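Long-range contacts in 2-hydroxymethyl glutarate dehydrogenase (Eubacterium barkeri, PDB 3CKY), which catalyses the NADH-dependent reduction of 2-formylglutarate to (S)-2-hydroxymethylglutarate in nicotinate fermentation, working as a homotetramer: residues T29-F33 and A48-N54; L85-G91 and V111-I117; G134-V140 and L154-K159; L192-K197 and T293-V297. All blocks are in the same frame, centred on the assembly; numbering follows the deposited sequence.

Contact 1: T29-F33 and A48-N54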
loop_
_atom_site.group_PDB
_atom_site.type_symbol
_atom_site.label_atom_id
_atom_site.label_comp_id
_atom_site.label_asym_id
_atom_site.label_seq_id
_atom_site.Cartn_x
_atom_site.Cartn_y
_atom_site.Cartn_z
ATOM N N THR A 29 -33.590 9.741 -36.788
ATOM C CA THR A 29 -33.787 8.319 -37.059
ATOM C C THR A 29 -32.894 7.473 -36.154
ATOM O O THR A 29 -31.672 7.629 -36.165
ATOM C CB THR A 29 -33.463 7.972 -38.525
ATOM O OG1 THR A 29 -34.303 8.736 -39.403
ATOM C CG2 THR A 29 -33.672 6.489 -38.784
ATOM N N VAL A 30 -33.514 6.581 -35.382
ATOM C CA VAL A 30 -32.811 5.745 -34.408
ATOM C C VAL A 30 -33.047 4.252 -34.671
ATOM O O VAL A 30 -34.180 3.773 -34.599
ATOM C CB VAL A 30 -33.262 6.067 -32.958
ATOM C CG1 VAL A 30 -32.615 5.110 -31.967
ATOM C CG2 VAL A 30 -32.941 7.513 -32.597
ATOM N N TYR A 31 -31.969 3.531 -34.981
ATOM C CA TYR A 31 -31.991 2.068 -35.054
ATOM C C TYR A 31 -31.542 1.494 -33.712
ATOM O O TYR A 31 -30.770 2.129 -32.997
ATOM C CB TYR A 31 -31.072 1.565 -36.170
ATOM C CG TYR A 31 -31.419 2.104 -37.536
ATOM C CD1 TYR A 31 -32.374 1.479 -38.334
ATOM C CD2 TYR A 31 -30.798 3.243 -38.032
ATOM C CE1 TYR A 31 -32.697 1.977 -39.597
ATOM C CE2 TYR A 31 -31.114 3.748 -39.289
ATOM C CZ TYR A 31 -32.063 3.111 -40.065
ATOM O OH TYR A 31 -32.363 3.614 -41.305
ATOM N N ALA A 32 -32.017 0.302 -33.365
ATOM C CA ALA A 32 -31.723 -0.263 -32.047
ATOM C C ALA A 32 -31.835 -1.791 -31.963
ATOM O O ALA A 32 -32.716 -2.407 -32.571
ATOM C CB ALA A 32 -32.623 0.380 -30.999
ATOM N N PHE A 33 -30.917 -2.383 -31.198
ATOM C CA PHE A 33 -30.996 -3.783 -30.792
ATOM C C PHE A 33 -30.545 -3.972 -29.340
ATOM O O PHE A 33 -29.660 -3.269 -28.847
ATOM C CB PHE A 33 -30.142 -4.676 -31.691
ATOM C CG PHE A 33 -30.038 -6.093 -31.193
ATOM C CD1 PHE A 33 -31.070 -6.996 -31.409
ATOM C CD2 PHE A 33 -28.926 -6.512 -30.475
ATOM C CE1 PHE A 33 -30.987 -8.300 -30.934
ATOM C CE2 PHE A 33 -28.833 -7.813 -29.999
ATOM C CZ PHE A 33 -29.864 -8.708 -30.229
ATOM N N ALA A 48 -38.502 4.276 -32.754
ATOM C CA ALA A 48 -37.251 3.602 -33.091
ATOM C C ALA A 48 -37.504 2.486 -34.099
ATOM O O ALA A 48 -38.581 1.889 -34.116
ATOM C CB ALA A 48 -36.600 3.034 -31.842
ATOM N N GLN A 49 -36.510 2.220 -34.942
ATOM C CA GLN A 49 -36.564 1.101 -35.873
ATOM C C GLN A 49 -35.765 -0.083 -35.321
ATOM O O GLN A 49 -34.542 -0.016 -35.190
ATOM C CB GLN A 49 -36.044 1.522 -37.249
ATOM C CG GLN A 49 -36.985 2.481 -37.986
ATOM C CD GLN A 49 -36.666 2.616 -39.467
ATOM O OE1 GLN A 49 -36.484 3.724 -39.973
ATOM N NE2 GLN A 49 -36.599 1.488 -40.169
ATOM N N ALA A 50 -36.470 -1.164 -34.990
ATOM C CA ALA A 50 -35.844 -2.346 -34.402
ATOM C C ALA A 50 -34.970 -3.080 -35.419
ATOM O O ALA A 50 -35.257 -3.077 -36.618
ATOM C CB ALA A 50 -36.903 -3.282 -33.837
ATOM N N CYS A 51 -33.895 -3.689 -34.924
ATOM C CA CYS A 51 -32.980 -4.476 -35.747
ATOM C C CYS A 51 -32.803 -5.872 -35.155
ATOM O O CYS A 51 -33.019 -6.088 -33.961
ATOM C CB CYS A 51 -31.621 -3.781 -35.856
ATOM S SG CYS A 51 -31.658 -2.163 -36.642
ATOM N N GLU A 52 -32.394 -6.808 -36.005
ATOM C CA GLU A 52 -32.270 -8.219 -35.644
ATOM C C GLU A 52 -31.068 -8.501 -34.747
ATOM O O GLU A 52 -31.089 -9.431 -33.940
ATOM C CB GLU A 52 -32.137 -9.044 -36.923
ATOM C CG GLU A 52 -32.344 -10.534 -36.767
ATOM C CD GLU A 52 -32.068 -11.265 -38.058
ATOM O OE1 GLU A 52 -30.902 -11.259 -38.505
ATOM O OE2 GLU A 52 -33.017 -11.837 -38.631
ATOM N N ASN A 53 -30.020 -7.698 -34.902
ATOM C CA ASN A 53 -28.758 -7.917 -34.197
ATOM C C ASN A 53 -27.855 -6.684 -34.266
ATOM O O ASN A 53 -28.211 -5.687 -34.893
ATOM C CB ASN A 53 -28.050 -9.137 -34.793
ATOM C CG ASN A 53 -27.884 -9.037 -36.294
ATOM O OD1 ASN A 53 -27.358 -8.050 -36.806
ATOM N ND2 ASN A 53 -28.333 -10.065 -37.013
ATOM N N ASN A 54 -26.691 -6.761 -33.624
ATOM C CA ASN A 54 -25.715 -5.657 -33.613
ATOM C C ASN A 54 -25.223 -5.247 -34.996
ATOM O O ASN A 54 -25.113 -4.060 -35.295
ATOM C CB ASN A 54 -24.492 -6.027 -32.764
ATOM C CG ASN A 54 -24.809 -6.149 -31.280
ATOM O OD1 ASN A 54 -25.805 -5.618 -30.797
ATOM N ND2 ASN A 54 -23.949 -6.848 -30.548
#
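F33 lays its ring into the bend C51-N54, where the backbone leaves strand 49-50. Its CG stands anti to the backbone N (chi1 172°), which sends the side chain on toward that bend. F33 CB lies 3.9 Å from C51 O, and F33 CG lies under N53 CA. Further out, F33 CD1 comes within 3.3 Å of C51 O, at the ring edge; on the other flank F33 CD2 is 3.3 Å from N54 OD1, also near the ring plane, which F33 CE2 faces too. F33 CE1 approaches E52 O obliquely at 3.2 Å, and F33 CZ keeps 4.0 Å from the same oxygen. Over one face stands N53 CA, 3.7 Å from the F33 ring centroid and 12° off the normal, a CH-pi contact. The N54 amide is turned 81° against the ring. C51 O and N54 OD1 face the C-H edge, consistent with weak electrostatic attraction.

The backbones pair as parallel strands of the Rossmann beta-alpha-beta unit 29-33, 37-44, 49-50. Q49 N donates to V30 O at 2.8 Å, Q49 O accepts from A32 N, and A32 O receives C51 N. Y31 and Q49 run side by side on one face, while C51 SG meets Y31 CB at 3.8 Å and the ring obliquely. Beyond the bend N53 OD1 caps K56 N of helix 54-60, and N54 touches I10, which by similarity lines the NAD(+) site.

Contact 2: L85-G91 and V111-I117; sequences LSACKAG and VAAEKGI
I117 reaches L85 and C88 because CG1 sits anti to its own carbonyl carbon (chi1 -59°) and the chain then runs extended through chi2 (162°). I117 CD1 thereby lands 3.2 Å from L85 O and 3.5 Å from C88 CB. K115 likewise starts beside its backbone N and stays extended beyond CG, which lays its chain along L85: K115 CD is 3.8 Å from L85 O, and K115 NZ is 3.5 Å from L85 CB. The remaining branches of L85 close the apolar patch. L85 CD2 meets V111 CG2 at 3.5 Å, the two side chains crossing at about a right angle, and L85 CD1 faces A112 CB and I117 CD1 more loosely.

The backbones meet at the other end of the contact. G91 N donates to G116 O at 2.8 Å and 167°, a straight bond although the donor stands above the carbonyl plane. That carbonyl belongs to the C-prime residue of a Schellman motif ending helix 102-114: G116 N returns to A113 O and I117 N to A112 O, which also accepts K115 N from the opposite face. Strand 93-96, helix 102-114 and strand 118-125 form a beta-alpha-beta unit of the Rossmann-type domain; the contact lies where both strands begin, with I94 packing on C88 and I117.

Chemically, one backbone bond fixes the G91-G116 end, and the other contacts are van der Waals, largely between apolar groups. K115 NZ lies 3.3 Å from S86 N, but both are donors, so the approach is not a hydrogen bond and K115 adds its aliphatic chain to the packing on L85.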
loop_
_atom_site.group_PDB
_atom_site.type_symbol
_atom_site.label_atom_id
_atom_site.label_comp_id
_atom_site.label_asym_id
_atom_site.label_seq_id
_atom_site.Cartn_x
_atom_site.Cartn_y
_atom_site.Cartn_z
ATOM N N LEU A 85 -17.541 -3.653 -35.901
ATOM C CA LEU A 85 -16.589 -2.972 -36.787
ATOM C C LEU A 85 -16.658 -3.463 -38.231
ATOM O O LEU A 85 -16.664 -2.654 -39.162
ATOM C CB LEU A 85 -15.154 -3.110 -36.249
ATOM C CG LEU A 85 -14.564 -1.973 -35.390
ATOM C CD1 LEU A 85 -15.602 -0.996 -34.881
ATOM C CD2 LEU A 85 -13.743 -2.536 -34.232
ATOM N N SER A 86 -16.723 -4.779 -38.419
ATOM C CA SER A 86 -16.781 -5.357 -39.760
ATOM C C SER A 86 -18.064 -4.980 -40.517
ATOM O O SER A 86 -18.076 -4.976 -41.748
ATOM C CB SER A 86 -16.637 -6.884 -39.702
ATOM O OG SER A 86 -17.778 -7.493 -39.120
ATOM N N ALA A 87 -19.130 -4.664 -39.780
ATOM C CA ALA A 87 -20.431 -4.342 -40.378
ATOM C C ALA A 87 -20.675 -2.841 -40.566
ATOM O O ALA A 87 -21.684 -2.456 -41.152
ATOM C CB ALA A 87 -21.550 -4.944 -39.542
ATOM N N CYS A 88 -19.770 -2.001 -40.064
ATOM C CA CYS A 88 -19.882 -0.552 -40.240
ATOM C C CYS A 88 -19.381 -0.124 -41.608
ATOM O O CYS A 88 -18.379 -0.649 -42.100
ATOM C CB CYS A 88 -19.056 0.194 -39.197
ATOM S SG CYS A 88 -19.667 0.083 -37.534
ATOM N N LYS A 89 -20.075 0.843 -42.206
ATOM C CA LYS A 89 -19.576 1.530 -43.390
ATOM C C LYS A 89 -18.482 2.487 -42.940
ATOM O O LYS A 89 -18.472 2.933 -41.789
ATOM C CB LYS A 89 -20.707 2.294 -44.089
ATOM C CG LYS A 89 -20.304 3.068 -45.351
ATOM C CD LYS A 89 -19.759 2.170 -46.479
ATOM C CE LYS A 89 -20.838 1.266 -47.060
ATOM N NZ LYS A 89 -20.566 0.894 -48.471
ATOM N N ALA A 90 -17.545 2.775 -43.836
ATOM C CA ALA A 90 -16.487 3.740 -43.554
ATOM C C ALA A 90 -17.077 5.131 -43.309
ATOM O O ALA A 90 -18.075 5.508 -43.924
ATOM C CB ALA A 90 -15.484 3.776 -44.696
ATOM N N GLY A 91 -16.469 5.874 -42.389
ATOM C CA GLY A 91 -16.971 7.191 -41.990
ATOM C C GLY A 91 -17.971 7.140 -40.846
ATOM O O GLY A 91 -18.398 8.182 -40.347
ATOM N N VAL A 111 -7.866 -0.336 -34.527
ATOM C CA VAL A 111 -8.498 -1.341 -35.382
ATOM C C VAL A 111 -9.635 -0.709 -36.195
ATOM O O VAL A 111 -9.819 -1.032 -37.372
ATOM C CB VAL A 111 -9.017 -2.592 -34.591
ATOM C CG1 VAL A 111 -7.924 -3.169 -33.705
ATOM C CG2 VAL A 111 -10.243 -2.268 -33.769
ATOM N N ALA A 112 -10.379 0.200 -35.568
ATOM C CA ALA A 112 -11.454 0.919 -36.243
ATOM C C ALA A 112 -10.913 1.792 -37.382
ATOM O O ALA A 112 -11.455 1.779 -38.490
ATOM C CB ALA A 112 -12.242 1.771 -35.233
ATOM N N ALA A 113 -9.838 2.527 -37.100
ATOM C CA ALA A 113 -9.234 3.459 -38.060
ATOM C C ALA A 113 -8.811 2.804 -39.375
ATOM O O ALA A 113 -8.964 3.406 -40.442
ATOM C CB ALA A 113 -8.041 4.173 -37.427
ATOM N N GLU A 114 -8.276 1.585 -39.321
ATOM C CA GLU A 114 -7.888 0.889 -40.560
ATOM C C GLU A 114 -9.101 0.520 -41.432
ATOM O O GLU A 114 -8.957 0.292 -42.632
ATOM C CB GLU A 114 -7.040 -0.355 -40.269
ATOM C CG GLU A 114 -7.687 -1.346 -39.309
ATOM C CD GLU A 114 -7.082 -2.735 -39.372
ATOM O OE1 GLU A 114 -6.733 -3.203 -40.483
ATOM O OE2 GLU A 114 -6.974 -3.367 -38.300
ATOM N N LYS A 115 -10.284 0.461 -40.819
ATOM C CA LYS A 115 -11.542 0.245 -41.541
ATOM C C LYS A 115 -12.244 1.562 -41.886
ATOM O O LYS A 115 -13.383 1.562 -42.360
ATOM C CB LYS A 115 -12.486 -0.624 -40.706
ATOM C CG LYS A 115 -11.931 -1.997 -40.356
ATOM C CD LYS A 115 -12.911 -2.793 -39.504
ATOM C CE LYS A 115 -12.693 -4.296 -39.653
ATOM N NZ LYS A 115 -13.446 -5.062 -38.618
ATOM N N GLY A 116 -11.573 2.683 -41.635
ATOM C CA GLY A 116 -12.150 4.000 -41.886
ATOM C C GLY A 116 -13.243 4.386 -40.899
ATOM O O GLY A 116 -14.040 5.284 -41.175
ATOM N N ILE A 117 -13.274 3.718 -39.748
ATOM C CA ILE A 117 -14.289 3.969 -38.729
ATOM C C ILE A 117 -13.691 4.823 -37.613
ATOM O O ILE A 117 -12.595 4.538 -37.125
ATOM C CB ILE A 117 -14.814 2.649 -38.120
ATOM C CG1 ILE A 117 -15.417 1.755 -39.211
ATOM C CG2 ILE A 117 -15.843 2.937 -37.016
ATOM C CD1 ILE A 117 -15.556 0.311 -38.798
#

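Contact 3: G134-V140 and L154-K159; sequences GTLTIMV and LSVIGK
L136 O receives K159 N at 2.8 Å, with an N-H...O angle of 148° and the donor tilted from the carbonyl plane, while two residues earlier on each segment G134 CA makes a CA-H...O contact of 3.3 Å with I157 O. G158 fits closely between these: its CA is 3.2 Å from L136 O, and G158 N still closes the last turn of its helix on L154 O.

I138 and V140 set their CB atoms toward the segment 154-159. I138 CD1 is 3.9 Å from I157 CG1, the two isoleucines crossing at about a right angle. I157 CG1 is placed between its backbone N and carbonyl carbon (chi1 61°), where it meets I138. V140 CG2 touches L154 CD2 at 3.9 Å in an oblique crossing. K159 CB rests 3.7 Å from T135 CA before its extended chain leads away. I157 also packs on M19 and L23 of helix 16-25, whose first part belongs to the NAD(+) site assigned by similarity.

Strand 136-141, helix 144-157 and parallel strand 158-165 form a beta-alpha-beta unit, the last of the sheet, with strand 136-141 running antiparallel to its other neighbour, 118-125.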
loop_
_atom_site.group_PDB
_atom_site.type_symbol
_atom_site.label_atom_id
_atom_site.label_comp_id
_atom_site.label_asym_id
_atom_site.label_seq_id
_atom_site.Cartn_x
_atom_site.Cartn_y
_atom_site.Cartn_z
ATOM N N GLY A 134 -32.076 14.533 -20.428
ATOM C CA GLY A 134 -31.160 14.976 -21.477
ATOM C C GLY A 134 -30.112 15.961 -20.976
ATOM O O GLY A 134 -29.643 16.816 -21.735
ATOM N N THR A 135 -29.745 15.836 -19.701
ATOM C CA THR A 135 -28.835 16.782 -19.050
ATOM C C THR A 135 -27.496 16.154 -18.664
ATOM O O THR A 135 -26.731 16.742 -17.893
ATOM C CB THR A 135 -29.489 17.391 -17.793
ATOM O OG1 THR A 135 -29.803 16.352 -16.852
ATOM C CG2 THR A 135 -30.750 18.142 -18.177
ATOM N N LEU A 136 -27.212 14.974 -19.217
ATOM C CA LEU A 136 -25.959 14.267 -18.959
ATOM C C LEU A 136 -24.737 15.130 -19.252
ATOM O O LEU A 136 -24.728 15.901 -20.218
ATOM C CB LEU A 136 -25.867 13.001 -19.825
ATOM C CG LEU A 136 -26.767 11.824 -19.468
ATOM C CD1 LEU A 136 -26.644 10.757 -20.545
ATOM C CD2 LEU A 136 -26.426 11.264 -18.094
ATOM N N THR A 137 -23.708 14.994 -18.420
ATOM C CA THR A 137 -22.392 15.548 -18.743
ATOM C C THR A 137 -21.644 14.494 -19.526
ATOM O O THR A 137 -21.566 13.347 -19.105
ATOM C CB THR A 137 -21.609 15.955 -17.487
ATOM O OG1 THR A 137 -22.290 17.044 -16.858
ATOM C CG2 THR A 137 -20.190 16.393 -17.840
ATOM N N ILE A 138 -21.129 14.878 -20.684
ATOM C CA ILE A 138 -20.477 13.947 -21.593
ATOM C C ILE A 138 -19.041 14.392 -21.837
ATOM O O ILE A 138 -18.801 15.520 -22.271
ATOM C CB ILE A 138 -21.248 13.825 -22.923
ATOM C CG1 ILE A 138 -22.706 13.390 -22.647
ATOM C CG2 ILE A 138 -20.540 12.845 -23.868
ATOM C CD1 ILE A 138 -23.570 13.175 -23.890
ATOM N N MET A 139 -18.093 13.497 -21.547
ATOM C CA MET A 139 -16.675 13.801 -21.655
ATOM C C MET A 139 -16.100 13.038 -22.852
ATOM O O MET A 139 -16.049 11.810 -22.845
ATOM C CB MET A 139 -15.965 13.419 -20.357
ATOM C CG MET A 139 -16.439 14.217 -19.116
ATOM S SD MET A 139 -16.588 13.229 -17.577
ATOM C CE MET A 139 -17.910 12.113 -18.066
ATOM N N VAL A 140 -15.652 13.779 -23.869
ATOM C CA VAL A 140 -15.319 13.195 -25.169
ATOM C C VAL A 140 -13.826 13.231 -25.487
ATOM O O VAL A 140 -13.184 14.274 -25.375
ATOM C CB VAL A 140 -16.079 13.913 -26.312
ATOM C CG1 VAL A 140 -15.815 13.217 -27.651
ATOM C CG2 VAL A 140 -17.576 13.961 -26.015
ATOM N N LEU A 154 -24.738 14.652 -29.631
ATOM C CA LEU A 154 -24.411 14.660 -28.202
ATOM C C LEU A 154 -25.218 15.718 -27.442
ATOM O O LEU A 154 -25.652 15.491 -26.315
ATOM C CB LEU A 154 -22.910 14.923 -28.002
ATOM C CG LEU A 154 -21.952 13.737 -27.871
ATOM C CD1 LEU A 154 -22.479 12.456 -28.517
ATOM C CD2 LEU A 154 -20.582 14.118 -28.427
ATOM N N SER A 155 -25.423 16.868 -28.078
ATOM C CA SER A 155 -26.121 17.991 -27.453
ATOM C C SER A 155 -27.612 17.755 -27.227
ATOM O O SER A 155 -28.224 18.460 -26.432
ATOM C CB SER A 155 -25.919 19.259 -28.281
ATOM O OG SER A 155 -24.552 19.640 -28.244
ATOM N N VAL A 156 -28.196 16.775 -27.916
ATOM C CA VAL A 156 -29.590 16.383 -27.637
ATOM C C VAL A 156 -29.677 15.517 -26.380
ATOM O O VAL A 156 -30.535 15.736 -25.536
ATOM C CB VAL A 156 -30.288 15.672 -28.844
ATOM C CG1 VAL A 156 -29.481 14.498 -29.330
ATOM C CG2 VAL A 156 -31.679 15.202 -28.457
ATOM N N ILE A 157 -28.768 14.558 -26.243
ATOM C CA ILE A 157 -28.813 13.613 -25.119
ATOM C C ILE A 157 -28.136 14.130 -23.831
ATOM O O ILE A 157 -28.422 13.638 -22.735
ATOM C CB ILE A 157 -28.226 12.244 -25.520
ATOM C CG1 ILE A 157 -26.746 12.361 -25.938
ATOM C CG2 ILE A 157 -29.063 11.635 -26.648
ATOM C CD1 ILE A 157 -26.032 11.027 -26.067
ATOM N N GLY A 158 -27.257 15.120 -23.969
ATOM C CA GLY A 158 -26.550 15.702 -22.825
ATOM C C GLY A 158 -26.639 17.213 -22.798
ATOM O O GLY A 158 -27.077 17.825 -23.765
ATOM N N LYS A 159 -26.224 17.813 -21.687
ATOM C CA LYS A 159 -26.175 19.266 -21.565
ATOM C C LYS A 159 -24.725 19.767 -21.680
ATOM O O LYS A 159 -24.373 20.412 -22.676
ATOM C CB LYS A 159 -26.838 19.713 -20.258
ATOM C CG LYS A 159 -26.772 21.209 -19.971
ATOM C CD LYS A 159 -27.768 21.607 -18.900
ATOM C CE LYS A 159 -27.447 22.960 -18.338
ATOM N NZ LYS A 159 -28.506 23.470 -17.433
#

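Contact 4: L192-K197 and T293-V297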
loop_
_atom_site.group_PDB
_atom_site.type_symbol
_atom_site.label_atom_id
_atom_site.label_comp_id
_atom_site.label_asym_id
_atom_site.label_seq_id
_atom_site.Cartn_x
_atom_site.Cartn_y
_atom_site.Cartn_z
ATOM N N LEU A 192 -13.443 9.263 10.525
ATOM C CA LEU A 192 -14.648 9.345 11.344
ATOM C C LEU A 192 -14.594 8.381 12.526
ATOM O O LEU A 192 -14.979 8.720 13.639
ATOM C CB LEU A 192 -15.885 9.079 10.491
ATOM C CG LEU A 192 -16.250 10.169 9.474
ATOM C CD1 LEU A 192 -17.467 9.729 8.656
ATOM C CD2 LEU A 192 -16.519 11.503 10.171
ATOM N N VAL A 193 -14.088 7.183 12.275
ATOM C CA VAL A 193 -13.890 6.199 13.331
ATOM C C VAL A 193 -12.907 6.706 14.399
ATOM O O VAL A 193 -13.158 6.546 15.601
ATOM C CB VAL A 193 -13.407 4.867 12.730
ATOM C CG1 VAL A 193 -12.963 3.888 13.827
ATOM C CG2 VAL A 193 -14.495 4.283 11.806
ATOM N N LEU A 194 -11.800 7.312 13.949
ATOM C CA LEU A 194 -10.820 7.922 14.844
ATOM C C LEU A 194 -11.459 8.990 15.725
ATOM O O LEU A 194 -11.250 9.000 16.934
ATOM C CB LEU A 194 -9.678 8.545 14.040
ATOM C CG LEU A 194 -8.523 9.212 14.837
ATOM C CD1 LEU A 194 -7.781 8.209 15.730
ATOM C CD2 LEU A 194 -7.553 9.952 13.928
ATOM N N GLY A 195 -12.234 9.875 15.095
ATOM C CA GLY A 195 -12.897 10.977 15.776
ATOM C C GLY A 195 -13.826 10.496 16.853
ATOM O O GLY A 195 -13.773 11.003 17.964
ATOM N N VAL A 196 -14.658 9.507 16.522
ATOM C CA VAL A 196 -15.578 8.926 17.491
ATOM C C VAL A 196 -14.791 8.319 18.643
ATOM O O VAL A 196 -15.061 8.593 19.800
ATOM C CB VAL A 196 -16.554 7.895 16.861
ATOM C CG1 VAL A 196 -17.352 7.155 17.970
ATOM C CG2 VAL A 196 -17.505 8.606 15.884
ATOM N N LYS A 197 -13.773 7.534 18.318
ATOM C CA LYS A 197 -12.927 6.948 19.350
ATOM C C LYS A 197 -12.310 8.007 20.285
ATOM O O LYS A 197 -12.138 7.754 21.482
ATOM C CB LYS A 197 -11.819 6.116 18.718
ATOM C CG LYS A 197 -10.964 5.364 19.725
ATOM C CD LYS A 197 -11.749 4.199 20.325
ATOM C CE LYS A 197 -10.963 3.465 21.396
ATOM N NZ LYS A 197 -11.073 1.987 21.174
ATOM N N THR A 293 -12.957 -2.569 15.200
ATOM C CA THR A 293 -12.613 -1.754 16.376
ATOM C C THR A 293 -13.661 -1.767 17.501
ATOM O O THR A 293 -13.336 -1.467 18.650
ATOM C CB THR A 293 -12.359 -0.245 15.965
ATOM O OG1 THR A 293 -13.557 0.350 15.428
ATOM C CG2 THR A 293 -11.193 -0.127 14.967
ATOM N N GLY A 294 -14.912 -2.109 17.150
ATOM C CA GLY A 294 -16.037 -1.941 18.027
ATOM C C GLY A 294 -16.513 -0.509 18.109
ATOM O O GLY A 294 -17.399 -0.203 18.877
ATOM N N VAL A 295 -15.925 0.384 17.329
ATOM C CA VAL A 295 -16.353 1.783 17.337
ATOM C C VAL A 295 -17.610 1.923 16.483
ATOM O O VAL A 295 -17.709 1.351 15.382
ATOM C CB VAL A 295 -15.237 2.739 16.846
ATOM C CG1 VAL A 295 -15.767 4.152 16.692
ATOM C CG2 VAL A 295 -14.054 2.706 17.819
ATOM N N SER A 296 -18.583 2.646 17.027
ATOM C CA SER A 296 -19.836 2.898 16.328
ATOM C C SER A 296 -19.882 4.337 15.824
ATOM O O SER A 296 -19.812 5.276 16.611
ATOM C CB SER A 296 -21.037 2.637 17.239
ATOM O OG SER A 296 -22.235 2.936 16.534
ATOM N N VAL A 297 -19.963 4.481 14.504
ATOM C CA VAL A 297 -20.118 5.771 13.856
ATOM C C VAL A 297 -21.482 5.809 13.172
ATOM O O VAL A 297 -22.295 6.715 13.418
ATOM C CB VAL A 297 -19.005 6.030 12.800
ATOM C CG1 VAL A 297 -19.161 7.422 12.186
ATOM C CG2 VAL A 297 -17.625 5.867 13.411
HETATM O O HOH W 1 -13.839 0.400 20.832
#
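V193, V196 and K197 pack against T293-V297 without one direct hydrogen bond; the polar link between the segments is a water, which accepts from K197 NZ at 3.2 Å and donates to T293 O at 2.9 Å. K197 NZ also makes a weak hydrogen bond to G255 O of the second subunit.

V295 and V297 supply the apolar contact. V193 CG1 faces V295 CB at 4.0 Å, and V297 CG2 sits against V193 CA. V196 and V295 slide past each other in opposite directions, with V196 CG1 3.6 Å from V295 CG1, and the same V196 CG1 is 3.4 Å from S296 O. V196 CG2 meets V297 CG2 at 3.7 Å. The bend in K197 at chi2 (72°) lays its chain across V295 at about a right angle, K197 CD lying 3.7 Å from V295 CG2.

This joins the C-terminal end of the long helix 169-197 to the tail leaving helix 286-293, both in the all-helical second domain. The tail is shaped by an ST turn: T293 OG1 accepts V295 N at 3.0 Å (156°) and also hydrogen-bonds W289 O, while G294 takes a positive phi. I286 and I227 extend the packing around V297, E290 OE1 accepts V297 N, and V257 of the second subunit packs on V193 and K197.

Contacts 1, 2 and 3 all lie within the dinucleotide-binding region, and contact 4 lies in the other, helical domain on the opposite side of the chain's centre, about 53 Å from contact 1 and 41 Å from contact 3 between centres. Contacts 1 and 3 reach the same sheet at its two ends, strands 49-50 and 158-165, with centres about 21 Å apart. Contact 2 sits about 19 Å from contact 1, centre to centre, and does not touch it. Both end contacts approach the NAD(+) site assigned by similarity: between side chains, N54 is about 3 Å from I10, and G134 about 4 Å from N22. L136 in contact 3 lies about 8 Å, side chain to side chain, from K174, the probable active-site lysine.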